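Local structure of cupin 2, conserved barrel domain protein (Shewanella frigidimarina, 2PFW) at residues Ser58-Gly63 and Gly98-Thr103; His52-Val57 and Pro106-Phe111; Asn68-Ile73 and Pro86-Gly91; Gly21-Gln26 and Ile39-Gly44. The protein is of unknown function but folds as an RmlC-like cupin barrel, pairs as a dimer, and probably belongs with the KdgF-like cupins. All blocks are in the same frame, centred on the assembly; numbering follows the deposited sequence.

Contact 1 (Ser58-Gly63 and Gly98-Thr103); sequences SYVVEG and GILIDT. With EDO (1,2-ethanediol), chain C.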
loop_
_atom_site.group_PDB
_atom_site.type_symbol
_atom_site.label_atom_id
_atom_site.label_comp_id
_atom_site.label_asym_id
_atom_site.label_seq_id
_atom_site.Cartn_x
_atom_site.Cartn_y
_atom_site.Cartn_z
ATOM N N SER A 58 4.630 3.758 3.263
ATOM C CA SER A 58 5.396 2.617 2.770
ATOM C C SER A 58 5.214 1.431 3.719
ATOM O O SER A 58 5.159 1.592 4.936
ATOM C CB SER A 58 6.872 2.972 2.622
ATOM O OG SER A 58 7.217 3.420 1.334
ATOM N N TYR A 59 5.110 0.245 3.126
ATOM C CA TYR A 59 4.930 -0.998 3.863
ATOM C C TYR A 59 6.056 -1.974 3.526
ATOM O O TYR A 59 6.397 -2.124 2.353
ATOM C CB TYR A 59 3.578 -1.649 3.552
ATOM C CG TYR A 59 3.372 -2.945 4.314
ATOM C CD1 TYR A 59 3.029 -2.946 5.650
ATOM C CD2 TYR A 59 3.526 -4.172 3.672
ATOM C CE1 TYR A 59 2.839 -4.128 6.349
ATOM C CE2 TYR A 59 3.340 -5.355 4.362
ATOM C CZ TYR A 59 2.999 -5.326 5.691
ATOM O OH TYR A 59 2.818 -6.512 6.371
ATOM N N VAL A 60 6.628 -2.624 4.540
ATOM C CA VAL A 60 7.677 -3.599 4.237
ATOM C C VAL A 60 7.049 -4.972 3.980
ATOM O O VAL A 60 6.496 -5.571 4.897
ATOM C CB VAL A 60 8.737 -3.710 5.342
ATOM C CG1 VAL A 60 9.900 -4.572 4.856
ATOM C CG2 VAL A 60 9.254 -2.346 5.771
ATOM N N VAL A 61 7.139 -5.426 2.736
ATOM C CA VAL A 61 6.649 -6.757 2.382
ATOM C C VAL A 61 7.643 -7.798 2.890
ATOM O O VAL A 61 7.263 -8.693 3.647
ATOM C CB VAL A 61 6.434 -6.923 0.874
ATOM C CG1 VAL A 61 6.205 -8.383 0.527
ATOM C CG2 VAL A 61 5.262 -6.065 0.414
ATOM N N GLU A 62 8.914 -7.680 2.503
ATOM C CA GLU A 62 9.931 -8.502 3.163
ATOM C C GLU A 62 11.326 -7.899 3.032
ATOM O O GLU A 62 11.610 -7.153 2.102
ATOM C CB GLU A 62 9.910 -9.917 2.586
ATOM C CG GLU A 62 10.478 -10.003 1.186
ATOM C CD GLU A 62 11.205 -11.311 0.934
ATOM O OE1 GLU A 62 11.892 -11.803 1.856
ATOM O OE2 GLU A 62 11.087 -11.839 -0.189
ATOM N N GLY A 63 12.195 -8.254 3.972
ATOM C CA GLY A 63 13.586 -7.834 3.987
ATOM C C GLY A 63 13.845 -6.884 5.140
ATOM O O GLY A 63 12.916 -6.489 5.843
ATOM N N GLY A 98 14.955 -7.278 -0.457
ATOM C CA GLY A 98 13.632 -7.148 0.140
ATOM C C GLY A 98 12.599 -6.573 -0.808
ATOM O O GLY A 98 12.859 -6.387 -1.995
ATOM N N ILE A 99 11.416 -6.293 -0.276
ATOM C CA ILE A 99 10.302 -5.765 -1.064
ATOM C C ILE A 99 9.510 -4.726 -0.276
ATOM O O ILE A 99 9.185 -4.923 0.894
ATOM C CB ILE A 99 9.374 -6.895 -1.533
ATOM C CG1 ILE A 99 10.067 -7.904 -2.450
ATOM C CG2 ILE A 99 8.135 -6.344 -2.214
ATOM C CD1 ILE A 99 9.371 -9.245 -2.521
ATOM N N LEU A 100 9.218 -3.608 -0.939
ATOM C CA LEU A 100 8.446 -2.516 -0.373
ATOM C C LEU A 100 7.164 -2.271 -1.183
ATOM O O LEU A 100 7.170 -2.427 -2.398
ATOM C CB LEU A 100 9.212 -1.199 -0.372
ATOM C CG LEU A 100 10.203 -0.904 0.740
ATOM C CD1 LEU A 100 10.771 0.502 0.554
ATOM C CD2 LEU A 100 9.573 -1.053 2.111
ATOM N N ILE A 101 6.097 -1.863 -0.515
ATOM C CA ILE A 101 4.976 -1.216 -1.199
ATOM C C ILE A 101 5.016 0.284 -0.924
ATOM O O ILE A 101 4.812 0.704 0.209
ATOM C CB ILE A 101 3.626 -1.824 -0.766
ATOM C CG1 ILE A 101 3.589 -3.350 -0.765
ATOM C CG2 ILE A 101 2.511 -1.208 -1.603
ATOM C CD1 ILE A 101 2.854 -4.092 -1.848
ATOM N N ASP A 102 5.311 1.066 -1.950
ATOM C CA ASP A 102 5.326 2.522 -1.834
ATOM C C ASP A 102 4.008 3.081 -2.381
ATOM O O ASP A 102 3.706 2.806 -3.540
ATOM C CB ASP A 102 6.491 3.140 -2.593
ATOM C CG ASP A 102 7.856 2.999 -1.959
ATOM O OD1 ASP A 102 7.970 2.781 -0.738
ATOM O OD2 ASP A 102 8.861 3.111 -2.693
ATOM N N THR A 103 3.290 3.829 -1.558
ATOM C CA THR A 103 2.101 4.543 -2.005
ATOM C C THR A 103 2.241 6.047 -1.796
ATOM O O THR A 103 2.771 6.476 -0.772
ATOM C CB THR A 103 0.850 4.043 -1.264
ATOM O OG1 THR A 103 0.710 4.703 -0.008
ATOM C CG2 THR A 103 1.010 2.555 -0.957
HETATM C C1 EDO C . 10.838 4.344 -1.144
HETATM O O1 EDO C . 10.338 4.230 0.190
HETATM C C2 EDO C . 11.622 3.085 -1.493
HETATM O O2 EDO C . 11.582 2.872 -2.908
#
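The tightest apolar contact is made by Val61, whose two methyls divide their work. CG2, anti to the carbonyl carbon, presses on Ile101 CG1 at 3.4 Å, tighter than ordinary van der Waals contact, while CB sits 3.6 Å from Ile99 CG2 and CG1 leans on the same methyl. An alanine here would remove both gamma methyls and would probably leave Ile99 and Ile101 without the branch that bridges them. On the face shared by Val60 and Leu100, Val60 CG2 meets Leu100 CD2 obliquely at 3.9 Å, and Phe65 packs on both. Behind the side chains lies the antiparallel ladder. Tyr59 and Ile101 exchange a nearly straight pair of backbone bonds, Tyr59 N to Ile101 O at 3.0 Å and Ile101 N to Tyr59 O at 2.9 Å. One step on, Ile99 O accepts twice: Val61 N comes from above the carbonyl plane, Glu62 N lies on a lone pair at 3.2 Å. Farther out, Asp102 accepts hydrogen bonds from a 1,2-ethanediol, probably from the crystallisation liquor, though the carboxylate's exact place is less certain, and Tyr59 reaches Lys38 of the second subunit through its OH. Val61 and Glu62, both facing Ile99, make a classic beta bulge, set where strand 55-61 turns its corner out of the larger sheet of the cupin barrel.

Contact 2 (His52-Val57 and Pro106-Phe111); sequences HRHSQV and PAREDF. With EDO (1,2-ethanediol), chain C.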
loop_
_atom_site.group_PDB
_atom_site.type_symbol
_atom_site.label_atom_id
_atom_site.label_comp_id
_atom_site.label_asym_id
_atom_site.label_seq_id
_atom_site.Cartn_x
_atom_site.Cartn_y
_atom_site.Cartn_z
ATOM N N HIS A 52 10.256 14.985 -1.828
ATOM C CA HIS A 52 9.267 15.296 -2.866
ATOM C C HIS A 52 7.989 15.827 -2.232
ATOM O O HIS A 52 7.752 15.691 -1.028
ATOM C CB HIS A 52 9.015 14.069 -3.741
ATOM C CG HIS A 52 8.849 12.780 -3.002
ATOM N ND1 HIS A 52 7.880 12.599 -2.041
ATOM C CD2 HIS A 52 9.514 11.601 -3.076
ATOM C CE1 HIS A 52 7.958 11.372 -1.554
ATOM N NE2 HIS A 52 8.943 10.744 -2.167
ATOM N N ARG A 53 7.140 16.472 -3.035
ATOM C CA ARG A 53 5.910 17.054 -2.492
ATOM C C ARG A 53 4.939 15.961 -2.046
ATOM O O ARG A 53 4.264 16.089 -1.029
ATOM C CB ARG A 53 5.235 17.955 -3.524
ATOM C CG ARG A 53 4.832 17.269 -4.824
ATOM C CD ARG A 53 4.286 18.298 -5.806
ATOM N NE ARG A 53 3.720 17.721 -7.010
ATOM C CZ ARG A 53 4.363 17.391 -8.113
ATOM N NH1 ARG A 53 5.674 17.569 -8.223
ATOM N NH2 ARG A 53 3.699 16.869 -9.139
ATOM N N HIS A 54 4.880 14.891 -2.822
ATOM C CA HIS A 54 3.911 13.819 -2.625
ATOM C C HIS A 54 3.914 13.286 -1.201
ATOM O O HIS A 54 4.976 13.069 -0.603
ATOM C CB HIS A 54 4.201 12.674 -3.597
ATOM C CG HIS A 54 4.321 13.074 -5.029
ATOM N ND1 HIS A 54 5.450 13.665 -5.553
ATOM C CD2 HIS A 54 3.451 12.962 -6.063
ATOM C CE1 HIS A 54 5.275 13.904 -6.840
ATOM N NE2 HIS A 54 4.064 13.485 -7.173
ATOM N N SER A 55 2.734 13.059 -0.615
ATOM C CA SER A 55 2.684 12.292 0.631
ATOM C C SER A 55 3.071 10.848 0.311
ATOM O O SER A 55 2.897 10.391 -0.819
ATOM C CB SER A 55 1.318 12.378 1.290
ATOM O OG SER A 55 1.207 13.543 2.087
ATOM N N GLN A 56 3.621 10.134 1.286
ATOM C CA GLN A 56 4.087 8.774 1.005
ATOM C C GLN A 56 3.851 7.887 2.225
ATOM O O GLN A 56 4.221 8.247 3.344
ATOM C CB GLN A 56 5.561 8.749 0.603
ATOM C CG GLN A 56 6.123 7.357 0.358
ATOM C CD GLN A 56 7.619 7.348 0.120
ATOM O OE1 GLN A 56 8.198 8.252 -0.482
ATOM N NE2 GLN A 56 8.278 6.299 0.597
ATOM N N VAL A 57 3.230 6.730 1.997
ATOM C CA VAL A 57 3.172 5.694 3.038
ATOM C C VAL A 57 3.805 4.430 2.464
ATOM O O VAL A 57 3.572 4.096 1.302
ATOM C CB VAL A 57 1.752 5.452 3.543
ATOM C CG1 VAL A 57 1.727 4.532 4.756
ATOM C CG2 VAL A 57 1.084 6.772 3.919
ATOM N N PRO A 106 -0.313 13.027 -4.407
ATOM C CA PRO A 106 -0.674 13.026 -5.843
ATOM C C PRO A 106 -0.070 11.745 -6.424
ATOM O O PRO A 106 0.760 11.133 -5.741
ATOM C CB PRO A 106 -0.045 14.259 -6.459
ATOM C CG PRO A 106 0.833 14.809 -5.389
ATOM C CD PRO A 106 0.136 14.450 -4.115
ATOM N N ALA A 107 -0.436 11.333 -7.629
ATOM C CA ALA A 107 0.379 10.350 -8.335
ATOM C C ALA A 107 1.772 10.927 -8.590
ATOM O O ALA A 107 1.930 12.147 -8.623
ATOM C CB ALA A 107 -0.269 9.935 -9.640
ATOM N N ARG A 108 2.760 10.062 -8.768
ATOM C CA ARG A 108 4.069 10.461 -9.268
ATOM C C ARG A 108 4.072 10.394 -10.789
ATOM O O ARG A 108 4.123 9.301 -11.366
ATOM C CB ARG A 108 5.173 9.569 -8.698
ATOM C CG ARG A 108 5.332 9.629 -7.192
ATOM C CD ARG A 108 6.268 10.759 -6.798
ATOM N NE ARG A 108 7.639 10.505 -7.241
ATOM C CZ ARG A 108 8.556 9.828 -6.566
ATOM N NH1 ARG A 108 8.308 9.295 -5.377
ATOM N NH2 ARG A 108 9.771 9.662 -7.074
ATOM N N GLU A 109 4.019 11.537 -11.478
ATOM C CA GLU A 109 3.971 11.473 -12.938
ATOM C C GLU A 109 5.208 10.775 -13.496
ATOM O O GLU A 109 5.174 10.241 -14.605
ATOM C CB GLU A 109 3.830 12.858 -13.591
ATOM C CG GLU A 109 4.143 12.784 -15.081
ATOM C CD GLU A 109 3.592 13.880 -15.953
ATOM O OE1 GLU A 109 2.822 14.721 -15.450
ATOM O OE2 GLU A 109 3.927 13.908 -17.161
ATOM N N ASP A 110 6.309 10.774 -12.751
ATOM C CA ASP A 110 7.549 10.212 -13.284
ATOM C C ASP A 110 7.423 8.714 -13.555
ATOM O O ASP A 110 8.251 8.134 -14.265
ATOM C CB ASP A 110 8.738 10.452 -12.356
ATOM C CG ASP A 110 8.415 10.884 -10.950
ATOM O OD1 ASP A 110 7.490 11.704 -10.754
ATOM O OD2 ASP A 110 9.084 10.427 -9.996
ATOM N N PHE A 111 6.403 8.049 -13.015
ATOM C CA PHE A 111 6.408 6.589 -13.041
ATOM C C PHE A 111 5.569 6.014 -14.177
ATOM O O PHE A 111 5.585 4.791 -14.369
ATOM C CB PHE A 111 5.882 6.023 -11.723
ATOM C CG PHE A 111 6.742 6.278 -10.503
ATOM C CD1 PHE A 111 8.016 6.806 -10.617
ATOM C CD2 PHE A 111 6.249 5.979 -9.242
ATOM C CE1 PHE A 111 8.783 7.033 -9.493
ATOM C CE2 PHE A 111 7.010 6.203 -8.112
ATOM C CZ PHE A 111 8.282 6.731 -8.241
HETATM C C1 EDO C . 10.838 4.344 -1.144
HETATM O O1 EDO C . 10.338 4.230 0.190
HETATM C C2 EDO C . 11.622 3.085 -1.493
HETATM O O2 EDO C . 11.582 2.872 -2.908
#
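His54 holds its CG beside the backbone N and anti to the carbonyl carbon (chi1 -52°), which sends the imidazole toward the loop 106-111. Arg108 starts from the same kind of first torsion but folds back at chi2 (-87°) and again at chi3, so that its CD lies over the middle of the His54 ring. That CH-pi contact is short, 3.3 Å from Arg108 CD to the ring centroid and almost along the ring normal. Pro106, which follows a cis peptide bond, approaches at another side: its CG is 3.3 Å from His54 CD2. Two carbonyls gather near the plane of the ring at its edge, Pro106 O and Ala107 O, the latter 2.9 Å from His54 NE2. His54 ND1 is buried with no polar partner in the model.

Beyond CD, the guanidinium of Arg108 grips Asp110 side-on, NE and NH2 both directed at OD2, the NH2 to OD2 distance being 3.1 Å. One face carries Phe111 CZ over its centre; His52 CD2 also comes over a face, 3.5 Å from Arg108 NH1, the planes about 40° apart. His52 itself is steadied by weak bonds to His54 O and Gln56 OE1. His52 and Gln56 stand where many cupins carry metal ligands in the first cupin motif, though no metal is modelled here.

The loop follows strand 98-105, whose Phe104 makes a cation-pi contact with Arg108, and packs against the entry to strand 55-61; Met35 of strand 34-41 packs on Arg108, and Leu34 of the second subunit on Ser55.

Contact 3 (Asn68-Ile73 and Pro86-Gly91); sequences NVDGVI and PHVDHG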
loop_
_atom_site.group_PDB
_atom_site.type_symbol
_atom_site.label_atom_id
_atom_site.label_comp_id
_atom_site.label_asym_id
_atom_site.label_seq_id
_atom_site.Cartn_x
_atom_site.Cartn_y
_atom_site.Cartn_z
ATOM N N ASN A 68 15.619 6.165 6.944
ATOM C CA ASN A 68 15.754 7.489 7.546
ATOM C C ASN A 68 14.554 8.364 7.178
ATOM O O ASN A 68 14.343 8.591 5.986
ATOM C CB ASN A 68 17.051 8.170 7.100
ATOM C CG ASN A 68 17.343 9.400 7.947
ATOM O OD1 ASN A 68 16.435 10.038 8.483
ATOM N ND2 ASN A 68 18.624 9.736 8.080
ATOM N N VAL A 69 13.815 8.817 8.177
ATOM C CA VAL A 69 12.825 9.873 8.002
ATOM C C VAL A 69 13.128 11.055 8.927
ATOM O O VAL A 69 13.069 10.924 10.145
ATOM C CB VAL A 69 11.388 9.395 8.258
ATOM C CG1 VAL A 69 10.415 10.551 8.062
ATOM C CG2 VAL A 69 11.026 8.246 7.332
ATOM N N ASP A 70 13.438 12.199 8.322
ATOM C CA ASP A 70 13.588 13.440 9.077
ATOM C C ASP A 70 14.680 13.296 10.133
ATOM O O ASP A 70 14.581 13.895 11.204
ATOM C CB ASP A 70 12.262 13.820 9.734
ATOM C CG ASP A 70 12.227 15.287 10.125
ATOM O OD1 ASP A 70 12.798 16.078 9.345
ATOM O OD2 ASP A 70 11.655 15.624 11.180
ATOM N N GLY A 71 15.696 12.501 9.820
ATOM C CA GLY A 71 16.843 12.293 10.683
ATOM C C GLY A 71 16.620 11.197 11.705
ATOM O O GLY A 71 17.566 10.701 12.317
ATOM N N VAL A 72 15.371 10.785 11.911
ATOM C CA VAL A 72 15.105 9.609 12.748
ATOM C C VAL A 72 15.426 8.338 11.974
ATOM O O VAL A 72 15.111 8.230 10.788
ATOM C CB VAL A 72 13.650 9.604 13.233
ATOM C CG1 VAL A 72 13.400 8.474 14.216
ATOM C CG2 VAL A 72 13.303 10.944 13.873
ATOM N N ILE A 73 16.080 7.367 12.611
ATOM C CA ILE A 73 16.544 6.195 11.873
ATOM C C ILE A 73 16.081 4.913 12.558
ATOM O O ILE A 73 16.244 4.715 13.764
ATOM C CB ILE A 73 18.074 6.124 11.725
ATOM C CG1 ILE A 73 18.734 7.392 11.189
ATOM C CG2 ILE A 73 18.435 4.913 10.869
ATOM C CD1 ILE A 73 19.372 7.222 9.830
ATOM N N PRO A 86 4.874 15.478 3.242
ATOM C CA PRO A 86 5.371 16.211 2.071
ATOM C C PRO A 86 6.647 16.997 2.410
ATOM O O PRO A 86 6.667 17.666 3.440
ATOM C CB PRO A 86 4.217 17.156 1.737
ATOM C CG PRO A 86 3.008 16.439 2.256
ATOM C CD PRO A 86 3.466 15.776 3.533
ATOM N N HIS A 87 7.623 16.855 1.545
ATOM C CA HIS A 87 8.880 17.567 1.473
ATOM C C HIS A 87 9.841 17.146 2.575
ATOM O O HIS A 87 10.902 17.758 2.727
ATOM C CB HIS A 87 8.645 19.084 1.544
ATOM C CG HIS A 87 7.826 19.615 0.407
ATOM N ND1 HIS A 87 6.584 20.185 0.602
ATOM C CD2 HIS A 87 8.052 19.666 -0.923
ATOM C CE1 HIS A 87 6.092 20.560 -0.565
ATOM N NE2 HIS A 87 6.961 20.259 -1.511
ATOM N N VAL A 88 9.493 16.117 3.344
ATOM C CA VAL A 88 10.362 15.684 4.439
ATOM C C VAL A 88 11.527 14.852 3.911
ATOM O O VAL A 88 11.367 13.977 3.060
ATOM C CB VAL A 88 9.600 14.884 5.502
ATOM C CG1 VAL A 88 10.555 14.287 6.532
ATOM C CG2 VAL A 88 8.561 15.751 6.201
ATOM N N ASP A 89 12.735 15.127 4.401
ATOM C CA ASP A 89 13.908 14.371 3.983
ATOM C C ASP A 89 13.778 12.910 4.409
ATOM O O ASP A 89 13.332 12.647 5.526
ATOM C CB ASP A 89 15.182 14.960 4.583
ATOM C CG ASP A 89 15.723 16.148 3.820
ATOM O OD1 ASP A 89 15.363 16.316 2.637
ATOM O OD2 ASP A 89 16.514 16.912 4.417
ATOM N N HIS A 90 14.162 11.984 3.541
ATOM C CA HIS A 90 14.069 10.569 3.895
ATOM C C HIS A 90 15.056 9.731 3.090
ATOM O O HIS A 90 15.471 10.114 2.001
ATOM C CB HIS A 90 12.648 10.038 3.684
ATOM C CG HIS A 90 12.163 10.068 2.270
ATOM N ND1 HIS A 90 11.612 11.204 1.717
ATOM C CD2 HIS A 90 12.120 9.140 1.289
ATOM C CE1 HIS A 90 11.262 10.976 0.465
ATOM N NE2 HIS A 90 11.560 9.723 0.174
ATOM N N GLY A 91 15.420 8.560 3.625
ATOM C CA GLY A 91 16.200 7.594 2.860
ATOM C C GLY A 91 15.870 6.154 3.238
ATOM O O GLY A 91 15.362 5.937 4.336
HETATM O O HOH W 1 13.138 16.979 6.303
#
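This is a surface contact between the end of one strand and the start of another, in the smaller sheet of the barrel, where 65-69 runs antiparallel to 90-94. Asn68 and Gly91 form the hydrogen-bonded pair: Asn68 N donates to Gly91 O at 2.6 Å, from above the carbonyl plane, and Gly91 N returns a bond to Asn68 O. Val69 and His90 follow as the non-hydrogen-bonded pair, and the ladder runs one step past the strands with Asp70 N on Asp89 O at 2.8 Å. Here the chain reverses through a type I' beta turn, Val69 to Val72, between strands 65-69 and 72-76 of a beta hairpin. Asn68 OD1 takes a weak bond from Gly71 N.

His90 probably matches the histidine of the second cupin motif, a metal ligand in many relatives. It takes the crowded first torsion (chi1 63°), which curls the ring back along its own chain. ND1 then donates to Val88 O at 3.1 Å, nearly straight and in the ring plane, fixing the ring's rotation. The ring also meets that of His52.

Val88 supplies the apolar part. The Val88 and Asp70 side chains cross at about a right angle, Val88 CG1 touching Asp70 CB at 3.7 Å; the same methyl meets Val69 CG1 at 4.0 Å. A water spans the two loops, accepting from Asp89 N and donating to Asp70 OD1. His7 of the second subunit packs on Val69.

Contact 4 (Gly21-Gln26 and Ile39-Gly44); sequences GGLKRQ and IWFDKG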
loop_
_atom_site.group_PDB
_atom_site.type_symbol
_atom_site.label_atom_id
_atom_site.label_comp_id
_atom_site.label_asym_id
_atom_site.label_seq_id
_atom_site.Cartn_x
_atom_site.Cartn_y
_atom_site.Cartn_z
ATOM N N GLY A 21 19.856 1.092 -10.349
ATOM C CA GLY A 21 20.177 1.301 -8.948
ATOM C C GLY A 21 19.883 0.072 -8.110
ATOM O O GLY A 21 19.799 0.161 -6.884
ATOM N N GLY A 22 19.725 -1.081 -8.751
ATOM C CA GLY A 22 19.417 -2.318 -8.045
ATOM C C GLY A 22 17.939 -2.416 -7.695
ATOM O O GLY A 22 17.556 -3.274 -6.899
ATOM N N LEU A 23 17.143 -1.540 -8.290
ATOM C CA LEU A 23 15.723 -1.399 -8.021
ATOM C C LEU A 23 14.878 -1.905 -9.191
ATOM O O LEU A 23 15.218 -1.688 -10.352
ATOM C CB LEU A 23 15.364 0.059 -7.739
ATOM C CG LEU A 23 15.824 0.689 -6.431
ATOM C CD1 LEU A 23 14.822 1.741 -5.966
ATOM C CD2 LEU A 23 16.028 -0.354 -5.347
ATOM N N LYS A 24 13.778 -2.570 -8.859
ATOM C CA LYS A 24 12.776 -2.991 -9.834
ATOM C C LYS A 24 11.394 -2.531 -9.378
ATOM O O LYS A 24 11.090 -2.615 -8.189
ATOM C CB LYS A 24 12.784 -4.500 -10.025
ATOM C CG LYS A 24 13.952 -5.052 -10.827
ATOM C CD LYS A 24 13.820 -6.546 -11.044
ATOM C CE LYS A 24 14.933 -7.354 -10.393
ATOM N NZ LYS A 24 14.517 -7.917 -9.073
ATOM N N ARG A 25 10.566 -2.035 -10.292
ATOM C CA ARG A 25 9.312 -1.403 -9.884
ATOM C C ARG A 25 8.118 -2.004 -10.628
ATOM O O ARG A 25 8.198 -2.219 -11.838
ATOM C CB ARG A 25 9.358 0.108 -10.128
ATOM C CG ARG A 25 8.130 0.864 -9.652
ATOM C CD ARG A 25 8.356 2.371 -9.637
ATOM N NE ARG A 25 8.534 2.882 -10.987
ATOM C CZ ARG A 25 9.310 3.863 -11.406
ATOM N NH1 ARG A 25 10.077 4.551 -10.574
ATOM N NH2 ARG A 25 9.329 4.175 -12.699
ATOM N N GLN A 26 7.035 -2.259 -9.900
ATOM C CA GLN A 26 5.794 -2.715 -10.514
ATOM C C GLN A 26 4.603 -1.866 -10.076
ATOM O O GLN A 26 4.366 -1.673 -8.886
ATOM C CB GLN A 26 5.505 -4.176 -10.172
ATOM C CG GLN A 26 4.360 -4.783 -10.977
ATOM C CD GLN A 26 4.008 -6.164 -10.458
ATOM O OE1 GLN A 26 3.757 -6.307 -9.263
ATOM N NE2 GLN A 26 3.999 -7.151 -11.341
ATOM N N ILE A 39 8.279 -2.335 -5.222
ATOM C CA ILE A 39 9.703 -2.145 -5.450
ATOM C C ILE A 39 10.521 -3.307 -4.886
ATOM O O ILE A 39 10.472 -3.558 -3.682
ATOM C CB ILE A 39 10.223 -0.852 -4.790
ATOM C CG1 ILE A 39 9.331 0.376 -4.995
ATOM C CG2 ILE A 39 11.650 -0.583 -5.248
ATOM C CD1 ILE A 39 9.363 0.923 -6.400
ATOM N N TRP A 40 11.261 -3.995 -5.745
ATOM C CA TRP A 40 12.176 -5.038 -5.306
ATOM C C TRP A 40 13.578 -4.458 -5.114
ATOM O O TRP A 40 14.133 -3.900 -6.060
ATOM C CB TRP A 40 12.271 -6.182 -6.308
ATOM C CG TRP A 40 11.049 -7.028 -6.449
ATOM C CD1 TRP A 40 10.822 -8.261 -5.911
ATOM C CD2 TRP A 40 9.869 -6.691 -7.193
ATOM N NE1 TRP A 40 9.571 -8.709 -6.275
ATOM C CE2 TRP A 40 8.967 -7.765 -7.061
ATOM C CE3 TRP A 40 9.498 -5.579 -7.956
ATOM C CZ2 TRP A 40 7.714 -7.759 -7.664
ATOM C CZ3 TRP A 40 8.257 -5.577 -8.552
ATOM C CH2 TRP A 40 7.379 -6.657 -8.405
ATOM N N PHE A 41 14.127 -4.600 -3.915
ATOM C CA PHE A 41 15.501 -4.178 -3.663
ATOM C C PHE A 41 16.482 -5.339 -3.810
ATOM O O PHE A 41 16.365 -6.338 -3.098
ATOM C CB PHE A 41 15.621 -3.583 -2.261
ATOM C CG PHE A 41 14.984 -2.216 -2.082
ATOM C CD1 PHE A 41 13.627 -2.037 -2.294
ATOM C CD2 PHE A 41 15.749 -1.126 -1.698
ATOM C CE1 PHE A 41 13.049 -0.793 -2.127
ATOM C CE2 PHE A 41 15.176 0.121 -1.531
ATOM C CZ PHE A 41 13.821 0.289 -1.742
ATOM N N ASP A 42 17.456 -5.236 -4.704
ATOM C CA ASP A 42 18.664 -6.057 -4.622
ATOM C C ASP A 42 19.362 -5.815 -3.288
ATOM O O ASP A 42 19.128 -4.796 -2.633
ATOM C CB ASP A 42 19.621 -5.763 -5.768
ATOM C CG ASP A 42 18.982 -5.915 -7.132
ATOM O OD1 ASP A 42 17.872 -6.488 -7.192
ATOM O OD2 ASP A 42 19.582 -5.462 -8.126
ATOM N N LYS A 43 20.220 -6.744 -2.865
ATOM C CA LYS A 43 20.952 -6.533 -1.615
ATOM C C LYS A 43 21.728 -5.217 -1.687
ATOM O O LYS A 43 22.416 -4.944 -2.667
ATOM C CB LYS A 43 21.891 -7.699 -1.313
ATOM C CG LYS A 43 21.207 -9.058 -1.289
ATOM C CD LYS A 43 22.226 -10.186 -1.266
ATOM C CE LYS A 43 21.788 -11.318 -0.344
ATOM N NZ LYS A 43 22.149 -12.655 -0.901
ATOM N N GLY A 44 21.595 -4.408 -0.647
ATOM C CA GLY A 44 22.254 -3.129 -0.511
ATOM C C GLY A 44 21.748 -2.071 -1.466
ATOM O O GLY A 44 22.364 -1.013 -1.617
HETATM O O HOH W 2 15.631 -5.608 -7.552
#
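Backbone hydrogen bonds carry the pairing. Lys24 and Trp40 are the hydrogen-bonded pair, Trp40 N donating to Lys24 O at 2.8 Å and Lys24 N to Trp40 O at 3.1 Å, both in the carbonyl plane. Past the strand end, Asp42 N reaches Gly22 O at 2.9 Å, nearly along the C=O axis.

Apolar packing differs on the two faces. On one, Leu23 and Phe41 lie side by side, and Leu23 CD2 stands over the Phe41 ring, 3.9 Å from its centroid, in a CH-pi contact displaced toward the rim. Next to them Ile39 CD1 rests along the aliphatic part of Arg25, closest to CG at 3.5 Å. These are the open ends of the beta hairpin made by strands 23-31 and 34-41 in the larger sheet of the cupin barrel, and Phe41 looks to Phe65, whose ring it meets edge-to-face.

On the other face the Trp40 indole lies along the neighbouring strand and offers it an edge: CZ3 touches Gln26 CB at 3.5 Å, and CE3 lies near Lys24 O. An alanine here would strip the edge contacts with Lys24 and Gln26 and would probably loosen the packing on Ile16 and Ile99 as well. The Gln26 amide nitrogen, beyond that edge, bonds to Thr14 O and Gly11 O.

Charge and water come last. Lys24 bends at chi3 and chi4, bringing NZ to 4.1 Å from Asp42 OD1, beyond a salt bridge; a water 3.0 Å from Lys24 NZ also reaches Trp40 O and Asp42 OD1.

Contacts 1 and 4 share the larger sheet: strand 98-105 lies between 34-41 and 55-61, so Leu100 N meets Ile39 O at 3.0 Å while the centres stand about 11 Å apart. Contact 2 continues the same ladder at its other end, where Val57 N approaches Thr103 O at 2.8 Å, and its Phe111 reaches Arg25 of contact 4. Contact 3, in the smaller sheet, joins contact 2 through His87 N and His52 O, 2.8 Å apart; its centre is about 17 Å from that of contact 1. The ethanediol touches contacts 1 and 2, with Phe41 nearby, and may mark the pocket where related cupins bind a metal, near His52, Gln56 and His90.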